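PDB 3TTY: beta-galactosidase from Bacillus circulans subsp. alkalophilus, which hydrolyses terminal beta-D-galactose residues from beta-galactosides, binding galactose in the pocket of its TIM-barrel domain. Local coordinates for residues Y93-R98 and N117-R122; V198-L203 and G216-Y221; L630-H635 and M670-A675; M640-G645 and G660-P665. All coordinates share one frame; numbering follows the deposited sequence.

Contact 1 (Y93-R98 and N117-R122); sequences YPDVLR and NSPTYR
Asp95 reaches the first turn of helix 119-135 and takes three hydrogen bonds on its carboxylate. Its CG stands between the backbone N and the carbonyl carbon (chi1 70°), which brings the carboxylate carbon toward the helix start. Asp95 OD1 offers its syn lone pair to Thr120 OG1, 2.8 Å away. Asp95 OD2 accepts twice: from Thr120 N on the syn side at 3.1 Å, and from Ser118 OG on the anti side, 28° out of the carboxylate plane. Ser118 is the N-cap: its OG, anti to the backbone N, donates to Asp95 OD2 and accepts from Tyr121 N. Replaced by an alanine, Asp95 would probably leave Ser118 OG, Thr120 OG1 and Thr120 N without this acceptor and the helix start without a nearby negative charge. Beside the polar group, Val96 CG2 packs on Tyr121 CB at 3.6 Å, and Thr120 CG2 rests against Tyr93 CB at the same distance. Tyr93, just past helix 87-92, sends its OH to Glu54. Met89 of that helix touches Val96 and Thr120, so the contact ties its end to the start of helix 119-135, with the zinc about 6 Å from the Ser118 side chain.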
loop_
_atom_site.group_PDB
_atom_site.type_symbol
_atom_site.label_atom_id
_atom_site.label_comp_id
_atom_site.label_asym_id
_atom_site.label_seq_id
_atom_site.Cartn_x
_atom_site.Cartn_y
_atom_site.Cartn_z
ATOM N N TYR A 93 -33.940 -5.740 -5.454
ATOM C CA TYR A 93 -33.772 -6.485 -4.194
ATOM C C TYR A 93 -32.339 -6.400 -3.670
ATOM O O TYR A 93 -31.572 -7.370 -3.743
ATOM C CB TYR A 93 -34.226 -7.952 -4.345
ATOM C CG TYR A 93 -35.660 -8.075 -4.821
ATOM C CD1 TYR A 93 -36.721 -8.100 -3.917
ATOM C CD2 TYR A 93 -35.953 -8.139 -6.178
ATOM C CE1 TYR A 93 -38.036 -8.190 -4.360
ATOM C CE2 TYR A 93 -37.249 -8.227 -6.627
ATOM C CZ TYR A 93 -38.287 -8.251 -5.726
ATOM O OH TYR A 93 -39.566 -8.343 -6.203
ATOM N N PRO A 94 -31.982 -5.232 -3.122
ATOM C CA PRO A 94 -30.627 -4.961 -2.635
ATOM C C PRO A 94 -30.142 -5.963 -1.567
ATOM O O PRO A 94 -28.930 -6.038 -1.353
ATOM C CB PRO A 94 -30.718 -3.533 -2.050
ATOM C CG PRO A 94 -31.992 -2.968 -2.525
ATOM C CD PRO A 94 -32.917 -4.138 -2.819
ATOM N N ASP A 95 -31.038 -6.721 -0.926
ATOM C CA ASP A 95 -30.605 -7.751 0.042
ATOM C C ASP A 95 -29.735 -8.799 -0.649
ATOM O O ASP A 95 -29.061 -9.600 -0.021
ATOM C CB ASP A 95 -31.808 -8.429 0.730
ATOM C CG ASP A 95 -32.594 -9.332 -0.213
ATOM O OD1 ASP A 95 -33.516 -8.833 -0.888
ATOM O OD2 ASP A 95 -32.288 -10.540 -0.276
ATOM N N VAL A 96 -29.742 -8.773 -1.965
ATOM C CA VAL A 96 -28.944 -9.699 -2.745
ATOM C C VAL A 96 -27.468 -9.277 -2.754
ATOM O O VAL A 96 -26.574 -10.090 -2.970
ATOM C CB VAL A 96 -29.548 -9.805 -4.154
ATOM C CG1 VAL A 96 -28.544 -9.425 -5.233
ATOM C CG2 VAL A 96 -30.164 -11.182 -4.353
ATOM N N LEU A 97 -27.222 -8.010 -2.436
ATOM C CA LEU A 97 -25.888 -7.431 -2.539
ATOM C C LEU A 97 -25.107 -7.516 -1.227
ATOM O O LEU A 97 -25.671 -7.366 -0.131
ATOM C CB LEU A 97 -25.995 -5.977 -2.978
ATOM C CG LEU A 97 -26.593 -5.696 -4.357
ATOM C CD1 LEU A 97 -26.968 -4.224 -4.475
ATOM C CD2 LEU A 97 -25.642 -6.106 -5.486
ATOM N N ARG A 98 -23.799 -7.724 -1.339
ATOM C CA ARG A 98 -22.956 -7.882 -0.159
ATOM C C ARG A 98 -22.562 -6.548 0.476
ATOM O O ARG A 98 -22.671 -5.486 -0.146
ATOM C CB ARG A 98 -21.700 -8.691 -0.491
ATOM C CG ARG A 98 -21.979 -10.162 -0.688
ATOM C CD ARG A 98 -20.733 -10.949 -0.981
ATOM N NE ARG A 98 -21.070 -12.335 -1.305
ATOM C CZ ARG A 98 -20.192 -13.233 -1.749
ATOM N NH1 ARG A 98 -18.914 -12.899 -1.931
ATOM N NH2 ARG A 98 -20.595 -14.460 -2.034
ATOM N N ASN A 117 -26.680 -15.289 2.615
ATOM C CA ASN A 117 -27.770 -15.324 3.573
ATOM C C ASN A 117 -28.953 -14.489 3.118
ATOM O O ASN A 117 -29.771 -14.069 3.929
ATOM C CB ASN A 117 -27.287 -14.892 4.958
ATOM C CG ASN A 117 -26.563 -16.007 5.676
ATOM O OD1 ASN A 117 -27.118 -17.092 5.862
ATOM N ND2 ASN A 117 -25.305 -15.769 6.042
ATOM N N SER A 118 -29.042 -14.273 1.809
ATOM C CA SER A 118 -30.074 -13.422 1.224
ATOM C C SER A 118 -31.359 -14.182 0.892
ATOM O O SER A 118 -31.339 -15.170 0.166
ATOM C CB SER A 118 -29.529 -12.733 -0.027
ATOM O OG SER A 118 -30.575 -12.270 -0.859
ATOM N N PRO A 119 -32.496 -13.711 1.423
ATOM C CA PRO A 119 -33.756 -14.397 1.126
ATOM C C PRO A 119 -34.102 -14.314 -0.363
ATOM O O PRO A 119 -34.652 -15.256 -0.938
ATOM C CB PRO A 119 -34.795 -13.628 1.964
ATOM C CG PRO A 119 -34.004 -12.842 2.960
ATOM C CD PRO A 119 -32.673 -12.567 2.337
ATOM N N THR A 120 -33.797 -13.191 -0.989
ATOM C CA THR A 120 -34.094 -13.051 -2.408
ATOM C C THR A 120 -33.251 -13.995 -3.252
ATOM O O THR A 120 -33.776 -14.744 -4.068
ATOM C CB THR A 120 -33.919 -11.620 -2.884
ATOM O OG1 THR A 120 -34.904 -10.811 -2.239
ATOM C CG2 THR A 120 -34.084 -11.540 -4.400
ATOM N N TYR A 121 -31.946 -13.981 -3.025
ATOM C CA TYR A 121 -31.038 -14.848 -3.760
ATOM C C TYR A 121 -31.389 -16.333 -3.604
ATOM O O TYR A 121 -31.388 -17.087 -4.575
ATOM C CB TYR A 121 -29.600 -14.602 -3.313
ATOM C CG TYR A 121 -28.611 -15.535 -3.963
ATOM C CD1 TYR A 121 -28.274 -15.393 -5.294
ATOM C CD2 TYR A 121 -28.011 -16.554 -3.242
ATOM C CE1 TYR A 121 -27.368 -16.235 -5.894
ATOM C CE2 TYR A 121 -27.108 -17.414 -3.841
ATOM C CZ TYR A 121 -26.795 -17.251 -5.166
ATOM O OH TYR A 121 -25.900 -18.099 -5.771
ATOM N N ARG A 122 -31.667 -16.759 -2.380
ATOM C CA ARG A 122 -31.993 -18.158 -2.151
ATOM C C ARG A 122 -33.315 -18.531 -2.813
ATOM O O ARG A 122 -33.428 -19.603 -3.395
ATOM C CB ARG A 122 -32.000 -18.495 -0.664
ATOM C CG ARG A 122 -30.606 -18.522 -0.062
ATOM C CD ARG A 122 -30.557 -19.429 1.146
ATOM N NE ARG A 122 -29.317 -19.286 1.902
ATOM C CZ ARG A 122 -28.962 -20.086 2.904
ATOM N NH1 ARG A 122 -29.763 -21.090 3.253
ATOM N NH2 ARG A 122 -27.808 -19.890 3.550
#

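Contact 2 (V198-L203 and G216-Y221); sequences VAPNAL and GISLDY
Pro200 is the bump of this contact, its ring pushed into a hollow on helix 215-243 formed by Ile217, Ser218 and Tyr221. The residues lie one turn apart or adjacent on the helix, so together they present a shallow concave patch. Pro200 CD settles over one face of the Tyr221 ring, 3.8 Å from its centroid and displaced toward the rim near CG, a CH-pi contact. CG of the same proline touches Tyr221 CB at 3.6 Å and reaches Ile217 CG2 at 3.9 Å, while CB lies near both Ser218 OG and Ile217 CG2. Tyr221 CG is anti to the backbone N (chi1 -162°), which sets it on the loop side, where Pro200 CD meets it. Farther along the ring, Ala199 CB fits against Tyr221 CE1 at 3.6 Å and also touches CZ and OH. Past Pro200 the loop turns away in an Asx turn, in which Asn201 OD1 accepts from Leu203 N; the donor stands above the carbonyl plane. This pairing of an irregular loop with a long helix belongs to the barrel domain's zinc-bearing region: Tyr221 touches Cys160, a zinc ligand, and its OH bonds to Cys155 O, the backbone of another. An alanine in place of Tyr221 would probably open a gap beside Pro200 CD and Ala199 CB and leave Cys155 O without this hydroxyl. Phe164 of helix 158-172 meets the tyrosine ring edge-to-face, and Ser218 OG bonds to Glu206. On the loop's outward side, Val198 packs on Phe108 of the second subunit.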
loop_
_atom_site.group_PDB
_atom_site.type_symbol
_atom_site.label_atom_id
_atom_site.label_comp_id
_atom_site.label_asym_id
_atom_site.label_seq_id
_atom_site.Cartn_x
_atom_site.Cartn_y
_atom_site.Cartn_z
ATOM N N VAL A 198 -20.892 -8.738 17.028
ATOM C CA VAL A 198 -20.935 -8.211 15.668
ATOM C C VAL A 198 -20.007 -9.001 14.742
ATOM O O VAL A 198 -19.136 -9.742 15.204
ATOM C CB VAL A 198 -20.601 -6.721 15.614
ATOM C CG1 VAL A 198 -21.678 -5.898 16.352
ATOM C CG2 VAL A 198 -19.215 -6.462 16.179
ATOM N N ALA A 199 -20.214 -8.875 13.435
ATOM C CA ALA A 199 -19.317 -9.522 12.484
ATOM C C ALA A 199 -17.961 -8.846 12.577
ATOM O O ALA A 199 -17.890 -7.638 12.757
ATOM C CB ALA A 199 -19.867 -9.405 11.075
ATOM N N PRO A 200 -16.879 -9.627 12.462
ATOM C CA PRO A 200 -15.536 -9.062 12.531
ATOM C C PRO A 200 -15.048 -8.574 11.172
ATOM O O PRO A 200 -14.777 -9.373 10.291
ATOM C CB PRO A 200 -14.686 -10.255 12.999
ATOM C CG PRO A 200 -15.403 -11.470 12.444
ATOM C CD PRO A 200 -16.865 -11.097 12.309
ATOM N N ASN A 201 -14.953 -7.263 11.004
ATOM C CA ASN A 201 -14.323 -6.681 9.822
ATOM C C ASN A 201 -13.658 -5.373 10.228
ATOM O O ASN A 201 -13.362 -5.179 11.399
ATOM C CB ASN A 201 -15.324 -6.509 8.666
ATOM C CG ASN A 201 -16.451 -5.551 8.999
ATOM O OD1 ASN A 201 -16.430 -4.886 10.028
ATOM N ND2 ASN A 201 -17.435 -5.461 8.107
ATOM N N ALA A 202 -13.422 -4.482 9.280
ATOM C CA ALA A 202 -12.678 -3.259 9.581
ATOM C C ALA A 202 -13.395 -2.319 10.560
ATOM O O ALA A 202 -12.777 -1.423 11.122
ATOM C CB ALA A 202 -12.305 -2.513 8.286
ATOM N N LEU A 203 -14.697 -2.513 10.756
ATOM C CA LEU A 203 -15.448 -1.669 11.676
ATOM C C LEU A 203 -15.323 -2.172 13.119
ATOM O O LEU A 203 -15.675 -1.460 14.046
ATOM C CB LEU A 203 -16.933 -1.596 11.285
ATOM C CG LEU A 203 -17.314 -1.067 9.890
ATOM C CD1 LEU A 203 -18.845 -1.055 9.661
ATOM C CD2 LEU A 203 -16.726 0.320 9.638
ATOM N N GLY A 216 -10.878 -15.903 17.975
ATOM C CA GLY A 216 -11.981 -16.825 18.134
ATOM C C GLY A 216 -13.190 -16.393 17.329
ATOM O O GLY A 216 -13.871 -17.216 16.703
ATOM N N ILE A 217 -13.462 -15.094 17.351
ATOM C CA ILE A 217 -14.556 -14.526 16.579
ATOM C C ILE A 217 -14.261 -14.610 15.068
ATOM O O ILE A 217 -15.083 -15.067 14.285
ATOM C CB ILE A 217 -14.795 -13.067 17.004
ATOM C CG1 ILE A 217 -15.082 -13.007 18.506
ATOM C CG2 ILE A 217 -15.937 -12.452 16.215
ATOM C CD1 ILE A 217 -15.379 -11.606 19.026
ATOM N N SER A 218 -13.071 -14.171 14.675
ATOM C CA SER A 218 -12.664 -14.184 13.278
ATOM C C SER A 218 -12.695 -15.596 12.711
ATOM O O SER A 218 -13.148 -15.820 11.588
ATOM C CB SER A 218 -11.263 -13.605 13.154
ATOM O OG SER A 218 -11.261 -12.235 13.512
ATOM N N LEU A 219 -12.213 -16.547 13.499
ATOM C CA LEU A 219 -12.183 -17.944 13.093
ATOM C C LEU A 219 -13.593 -18.480 12.852
ATOM O O LEU A 219 -13.864 -19.052 11.803
ATOM C CB LEU A 219 -11.468 -18.782 14.154
ATOM C CG LEU A 219 -11.312 -20.285 13.915
ATOM C CD1 LEU A 219 -10.744 -20.554 12.540
ATOM C CD2 LEU A 219 -10.430 -20.919 15.011
ATOM N N ASP A 220 -14.480 -18.288 13.830
ATOM C CA ASP A 220 -15.880 -18.685 13.704
ATOM C C ASP A 220 -16.621 -18.010 12.569
ATOM O O ASP A 220 -17.497 -18.611 11.970
ATOM C CB ASP A 220 -16.658 -18.457 15.008
ATOM C CG ASP A 220 -16.381 -19.534 16.042
ATOM O OD1 ASP A 220 -16.775 -19.348 17.212
ATOM O OD2 ASP A 220 -15.739 -20.551 15.689
ATOM N N TYR A 221 -16.296 -16.761 12.280
ATOM C CA TYR A 221 -17.014 -16.087 11.208
ATOM C C TYR A 221 -16.649 -16.700 9.845
ATOM O O TYR A 221 -17.509 -16.872 8.967
ATOM C CB TYR A 221 -16.763 -14.579 11.240
ATOM C CG TYR A 221 -17.803 -13.817 10.459
ATOM C CD1 TYR A 221 -19.069 -13.573 11.000
ATOM C CD2 TYR A 221 -17.528 -13.348 9.173
ATOM C CE1 TYR A 221 -20.032 -12.876 10.279
ATOM C CE2 TYR A 221 -18.478 -12.651 8.451
ATOM C CZ TYR A 221 -19.725 -12.427 9.005
ATOM O OH TYR A 221 -20.661 -11.746 8.279
#

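Contact 3 (L630-H635 and M670-A675); sequences LFVMNH and MILERA
Strands 630-634 and 670-674 run antiparallel, their axes 4.7 Å apart at closest approach and 156° between directions, with Leu630-Leu672 and Val632-Met670 as hydrogen-bonded pairs and Phe631-Ile671 as the non-hydrogen-bonded pair between them. The shortest of the four backbone bonds joins Val632 N to Met670 O at 2.7 Å. On one face of the sheet Phe631 and Ile671 lie side by side and point the same way. Ile671 CG2, anti to its backbone N, sits over the centre of the Phe631 ring, 4.2 Å from the centroid, a CH-pi contact; Ile671 CD1 meets the same ring at Phe631 CE1, 3.7 Å away. On the other face, Leu630 and Leu672 touch through their CB atoms, and Val632 CG2 reaches diagonally to Leu672 CD2 at 4.0 Å. Arg674 closes this row: its chain, extended from CG to NE, brings NE to within 3.4 Å of Leu630 CG, and the guanidinium meets that carbon at its edge, in plane. The charge itself is paired beyond the contact, NH2 with Glu621 in a salt bridge. Phe631 also packs on Ala336 of helix 326-336, so its face of the sheet turns to the barrel domain. Strand 627-634 lies between 617-624 and 669-674, and these neighbours belong to the antiparallel sheet of the beta-galactosidase C-terminal domain, a small all-beta module.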
loop_
_atom_site.group_PDB
_atom_site.type_symbol
_atom_site.label_atom_id
_atom_site.label_comp_id
_atom_site.label_asym_id
_atom_site.label_seq_id
_atom_site.Cartn_x
_atom_site.Cartn_y
_atom_site.Cartn_z
ATOM N N LEU A 630 2.534 -44.939 -14.934
ATOM C CA LEU A 630 3.508 -43.935 -14.517
ATOM C C LEU A 630 3.455 -42.749 -15.460
ATOM O O LEU A 630 3.822 -42.867 -16.636
ATOM C CB LEU A 630 4.929 -44.489 -14.495
ATOM C CG LEU A 630 5.275 -45.593 -13.507
ATOM C CD1 LEU A 630 6.798 -45.658 -13.350
ATOM C CD2 LEU A 630 4.609 -45.336 -12.186
ATOM N N PHE A 631 2.996 -41.616 -14.942
ATOM C CA PHE A 631 2.985 -40.380 -15.699
ATOM C C PHE A 631 4.346 -39.714 -15.586
ATOM O O PHE A 631 4.751 -39.282 -14.506
ATOM C CB PHE A 631 1.867 -39.459 -15.198
ATOM C CG PHE A 631 0.481 -39.977 -15.498
ATOM C CD1 PHE A 631 -0.280 -39.424 -16.522
ATOM C CD2 PHE A 631 -0.054 -41.026 -14.765
ATOM C CE1 PHE A 631 -1.542 -39.909 -16.811
ATOM C CE2 PHE A 631 -1.324 -41.511 -15.042
ATOM C CZ PHE A 631 -2.072 -40.952 -16.072
ATOM N N VAL A 632 5.066 -39.652 -16.701
ATOM C CA VAL A 632 6.379 -39.029 -16.716
ATOM C C VAL A 632 6.288 -37.709 -17.445
ATOM O O VAL A 632 5.824 -37.646 -18.582
ATOM C CB VAL A 632 7.425 -39.898 -17.407
ATOM C CG1 VAL A 632 8.803 -39.266 -17.262
ATOM C CG2 VAL A 632 7.404 -41.298 -16.828
ATOM N N MET A 633 6.733 -36.649 -16.779
ATOM C CA MET A 633 6.491 -35.304 -17.265
ATOM C C MET A 633 7.743 -34.475 -17.149
ATOM O O MET A 633 8.230 -34.203 -16.055
ATOM C CB MET A 633 5.310 -34.694 -16.523
ATOM C CG MET A 633 4.047 -35.542 -16.744
ATOM S SD MET A 633 2.726 -35.325 -15.559
ATOM C CE MET A 633 3.471 -35.966 -14.054
ATOM N N ASN A 634 8.276 -34.091 -18.300
ATOM C CA ASN A 634 9.512 -33.340 -18.347
ATOM C C ASN A 634 9.240 -31.858 -18.425
ATOM O O ASN A 634 8.897 -31.357 -19.483
ATOM C CB ASN A 634 10.345 -33.767 -19.555
ATOM C CG ASN A 634 11.661 -33.035 -19.634
ATOM O OD1 ASN A 634 12.047 -32.323 -18.698
ATOM N ND2 ASN A 634 12.371 -33.206 -20.750
ATOM N N HIS A 635 9.404 -31.157 -17.309
ATOM C CA HIS A 635 9.187 -29.714 -17.269
ATOM C C HIS A 635 10.341 -28.897 -17.864
ATOM O O HIS A 635 10.194 -27.696 -18.110
ATOM C CB HIS A 635 8.901 -29.264 -15.831
ATOM C CG HIS A 635 7.686 -29.907 -15.228
ATOM N ND1 HIS A 635 6.406 -29.484 -15.510
ATOM C CD2 HIS A 635 7.559 -30.937 -14.359
ATOM C CE1 HIS A 635 5.541 -30.228 -14.844
ATOM N NE2 HIS A 635 6.214 -31.118 -14.137
ATOM N N MET A 670 5.126 -39.008 -21.041
ATOM C CA MET A 670 4.973 -40.422 -21.325
ATOM C C MET A 670 4.068 -40.991 -20.247
ATOM O O MET A 670 4.070 -40.526 -19.110
ATOM C CB MET A 670 6.327 -41.136 -21.295
ATOM C CG MET A 670 7.426 -40.446 -22.117
ATOM S SD MET A 670 9.069 -41.173 -21.906
ATOM C CE MET A 670 8.742 -42.850 -22.439
ATOM N N ILE A 671 3.281 -41.989 -20.616
ATOM C CA ILE A 671 2.462 -42.699 -19.658
ATOM C C ILE A 671 2.803 -44.178 -19.776
ATOM O O ILE A 671 2.270 -44.889 -20.632
ATOM C CB ILE A 671 0.963 -42.472 -19.917
ATOM C CG1 ILE A 671 0.654 -40.972 -19.985
ATOM C CG2 ILE A 671 0.132 -43.142 -18.851
ATOM C CD1 ILE A 671 -0.768 -40.674 -20.381
ATOM N N LEU A 672 3.710 -44.625 -18.917
ATOM C CA LEU A 672 4.187 -45.998 -18.944
ATOM C C LEU A 672 3.172 -46.929 -18.327
ATOM O O LEU A 672 2.801 -46.759 -17.173
ATOM C CB LEU A 672 5.505 -46.100 -18.188
ATOM C CG LEU A 672 6.781 -45.823 -18.986
ATOM C CD1 LEU A 672 6.491 -45.181 -20.353
ATOM C CD2 LEU A 672 7.762 -44.998 -18.167
ATOM N N GLU A 673 2.724 -47.911 -19.100
ATOM C CA GLU A 673 1.794 -48.929 -18.623
ATOM C C GLU A 673 2.556 -50.170 -18.165
ATOM O O GLU A 673 3.236 -50.814 -18.964
ATOM C CB GLU A 673 0.806 -49.304 -19.733
ATOM C CG GLU A 673 -0.230 -50.346 -19.351
ATOM C CD GLU A 673 -1.191 -50.649 -20.489
ATOM O OE1 GLU A 673 -0.708 -50.984 -21.590
ATOM O OE2 GLU A 673 -2.424 -50.547 -20.289
ATOM N N ARG A 674 2.443 -50.498 -16.879
ATOM C CA ARG A 674 3.128 -51.659 -16.313
ATOM C C ARG A 674 2.254 -52.382 -15.284
ATOM O O ARG A 674 1.073 -52.077 -15.138
ATOM C CB ARG A 674 4.458 -51.236 -15.689
ATOM C CG ARG A 674 4.331 -50.092 -14.703
ATOM C CD ARG A 674 5.653 -49.808 -13.996
ATOM N NE ARG A 674 5.481 -48.961 -12.814
ATOM C CZ ARG A 674 5.258 -49.419 -11.580
ATOM N NH1 ARG A 674 5.178 -50.728 -11.347
ATOM N NH2 ARG A 674 5.120 -48.569 -10.565
ATOM N N ALA A 675 2.831 -53.346 -14.575
ATOM C CA ALA A 675 2.078 -54.092 -13.567
ATOM C C ALA A 675 2.505 -53.713 -12.146
ATOM O O ALA A 675 1.664 -53.425 -11.288
ATOM C CB ALA A 675 2.213 -55.604 -13.796
#

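Contact 4 (M640-G645 and G660-P665); sequences MTFDAG and GQATIP
Gly660 O accepts from Ala644 N at 2.7 Å, the shortest polar bond across this pair, the N-H coming from above the carbonyl plane. Gly660 N in turn gives to Gly645 O at 2.8 Å, so the glycine is bonded at both its backbone ends where the strands run out into loops. Asp643 OD1 shapes the same end: it accepts from Gly645 N, two residues on, in an Asx turn, met from above the carboxylate plane, and lies 3.4 Å from Gly660 CA. Its CG is anti to the backbone N (chi1 -177°), on the side of that turn. Both glycines adopt positive phi, and at Gly645 a side chain would run into the preceding carbonyl O. Farther along, Met640-Ile664 and Phe642-Ala662 are hydrogen-bonded pairs, each with two backbone bonds, the strands running antiparallel at 150°. Thr641, Asp643, Gln661 and Thr663 occupy the exposed face. On the buried side Phe642 holds its CG between the backbone N and the carbonyl carbon (chi1 65°). The ring reaches two side chains of the partner strand: Ala662 CB is over one face, offset toward the rim and 4.2 Å from Phe642 CZ, while Ile664 CB lies at the edge, 4.1 Å from Phe642 CE1. Ile664 CG2 packs on Met640 CB at 4.0 Å. Beyond the pair, Phe642 and Ile664 both press on Val632 of strand 627-634 and Met670 of strand 669-674, so the two-stranded sheet lies with its apolar side against the five-stranded sheet.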
loop_
_atom_site.group_PDB
_atom_site.type_symbol
_atom_site.label_atom_id
_atom_site.label_comp_id
_atom_site.label_asym_id
_atom_site.label_seq_id
_atom_site.Cartn_x
_atom_site.Cartn_y
_atom_site.Cartn_z
ATOM N N MET A 640 15.535 -34.985 -22.040
ATOM C CA MET A 640 16.071 -35.583 -20.823
ATOM C C MET A 640 16.039 -37.103 -20.913
ATOM O O MET A 640 15.166 -37.670 -21.572
ATOM C CB MET A 640 15.261 -35.108 -19.612
ATOM C CG MET A 640 16.092 -34.675 -18.418
ATOM S SD MET A 640 16.927 -33.103 -18.635
ATOM C CE MET A 640 17.833 -32.987 -17.095
ATOM N N THR A 641 16.985 -37.764 -20.251
ATOM C CA THR A 641 17.041 -39.228 -20.266
ATOM C C THR A 641 16.978 -39.830 -18.862
ATOM O O THR A 641 17.421 -39.228 -17.890
ATOM C CB THR A 641 18.295 -39.759 -21.021
ATOM O OG1 THR A 641 19.466 -39.568 -20.221
ATOM C CG2 THR A 641 18.482 -39.018 -22.336
ATOM N N PHE A 642 16.415 -41.026 -18.758
ATOM C CA PHE A 642 16.241 -41.655 -17.461
ATOM C C PHE A 642 16.103 -43.154 -17.621
ATOM O O PHE A 642 15.665 -43.637 -18.665
ATOM C CB PHE A 642 14.992 -41.095 -16.760
ATOM C CG PHE A 642 13.695 -41.412 -17.471
ATOM C CD1 PHE A 642 13.230 -40.599 -18.498
ATOM C CD2 PHE A 642 12.942 -42.524 -17.114
ATOM C CE1 PHE A 642 12.036 -40.892 -19.155
ATOM C CE2 PHE A 642 11.736 -42.819 -17.763
ATOM C CZ PHE A 642 11.286 -42.003 -18.783
ATOM N N ASP A 643 16.474 -43.890 -16.578
ATOM C CA ASP A 643 16.278 -45.329 -16.561
ATOM C C ASP A 643 14.809 -45.592 -16.272
ATOM O O ASP A 643 14.288 -45.190 -15.230
ATOM C CB ASP A 643 17.186 -45.985 -15.513
ATOM C CG ASP A 643 17.073 -47.506 -15.494
ATOM O OD1 ASP A 643 16.467 -48.100 -16.412
ATOM O OD2 ASP A 643 17.609 -48.116 -14.547
ATOM N N ALA A 644 14.136 -46.249 -17.206
ATOM C CA ALA A 644 12.707 -46.463 -17.086
ATOM C C ALA A 644 12.429 -47.783 -16.394
ATOM O O ALA A 644 11.276 -48.189 -16.254
ATOM C CB ALA A 644 12.048 -46.425 -18.457
ATOM N N GLY A 645 13.490 -48.451 -15.954
ATOM C CA GLY A 645 13.365 -49.782 -15.385
ATOM C C GLY A 645 13.322 -50.839 -16.473
ATOM O O GLY A 645 13.101 -50.525 -17.645
ATOM N N GLY A 660 14.684 -49.909 -19.825
ATOM C CA GLY A 660 15.980 -49.346 -19.493
ATOM C C GLY A 660 16.057 -47.873 -19.839
ATOM O O GLY A 660 15.152 -47.104 -19.529
ATOM N N GLN A 661 17.141 -47.474 -20.488
ATOM C CA GLN A 661 17.334 -46.073 -20.830
ATOM C C GLN A 661 16.263 -45.554 -21.789
ATOM O O GLN A 661 16.011 -46.150 -22.833
ATOM C CB GLN A 661 18.721 -45.871 -21.423
ATOM C CG GLN A 661 19.838 -46.137 -20.437
ATOM C CD GLN A 661 20.250 -44.891 -19.685
ATOM O OE1 GLN A 661 20.875 -43.988 -20.251
ATOM N NE2 GLN A 661 19.907 -44.831 -18.404
ATOM N N ALA A 662 15.627 -44.447 -21.415
ATOM C CA ALA A 662 14.647 -43.799 -22.279
ATOM C C ALA A 662 14.861 -42.302 -22.280
ATOM O O ALA A 662 15.315 -41.721 -21.288
ATOM C CB ALA A 662 13.232 -44.127 -21.845
ATOM N N THR A 663 14.556 -41.677 -23.412
ATOM C CA THR A 663 14.577 -40.226 -23.487
ATOM C C THR A 663 13.156 -39.696 -23.586
ATOM O O THR A 663 12.232 -40.395 -24.013
ATOM C CB THR A 663 15.421 -39.699 -24.664
ATOM O OG1 THR A 663 14.778 -40.037 -25.898
ATOM C CG2 THR A 663 16.819 -40.300 -24.634
ATOM N N ILE A 664 12.997 -38.454 -23.162
ATOM C CA ILE A 664 11.711 -37.795 -23.154
ATOM C C ILE A 664 11.995 -36.373 -23.597
ATOM O O ILE A 664 12.905 -35.726 -23.082
ATOM C CB ILE A 664 11.076 -37.831 -21.744
ATOM C CG1 ILE A 664 9.634 -37.307 -21.776
ATOM C CG2 ILE A 664 11.944 -37.070 -20.745
ATOM C CD1 ILE A 664 8.930 -37.324 -20.400
ATOM N N PRO A 665 11.245 -35.894 -24.589
ATOM C CA PRO A 665 11.536 -34.585 -25.178
ATOM C C PRO A 665 11.262 -33.457 -24.197
ATOM O O PRO A 665 10.583 -33.671 -23.191
ATOM C CB PRO A 665 10.550 -34.497 -26.356
ATOM C CG PRO A 665 10.037 -35.893 -26.577
ATOM C CD PRO A 665 10.109 -36.570 -25.241
#

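Contacts 1 and 2 belong to the barrel domain and lie near its zinc site, their centres 21 Å apart without touching; contacts 3 and 4 share the C-terminal domain on the opposite side of the chain's centre. Contact 2 is buried and apolar across its interface, whereas contact 1, partly buried, depends on a carboxylate at a helix start. The two strand pairs both rely on backbone bonding, but contact 3 is buried and contact 4 has one exposed polar face. Contact 4 is nested within the chain loop closed by contact 3, and they touch: Asn634 ND2 probably bonds to Pro665 O at 3.1 Å.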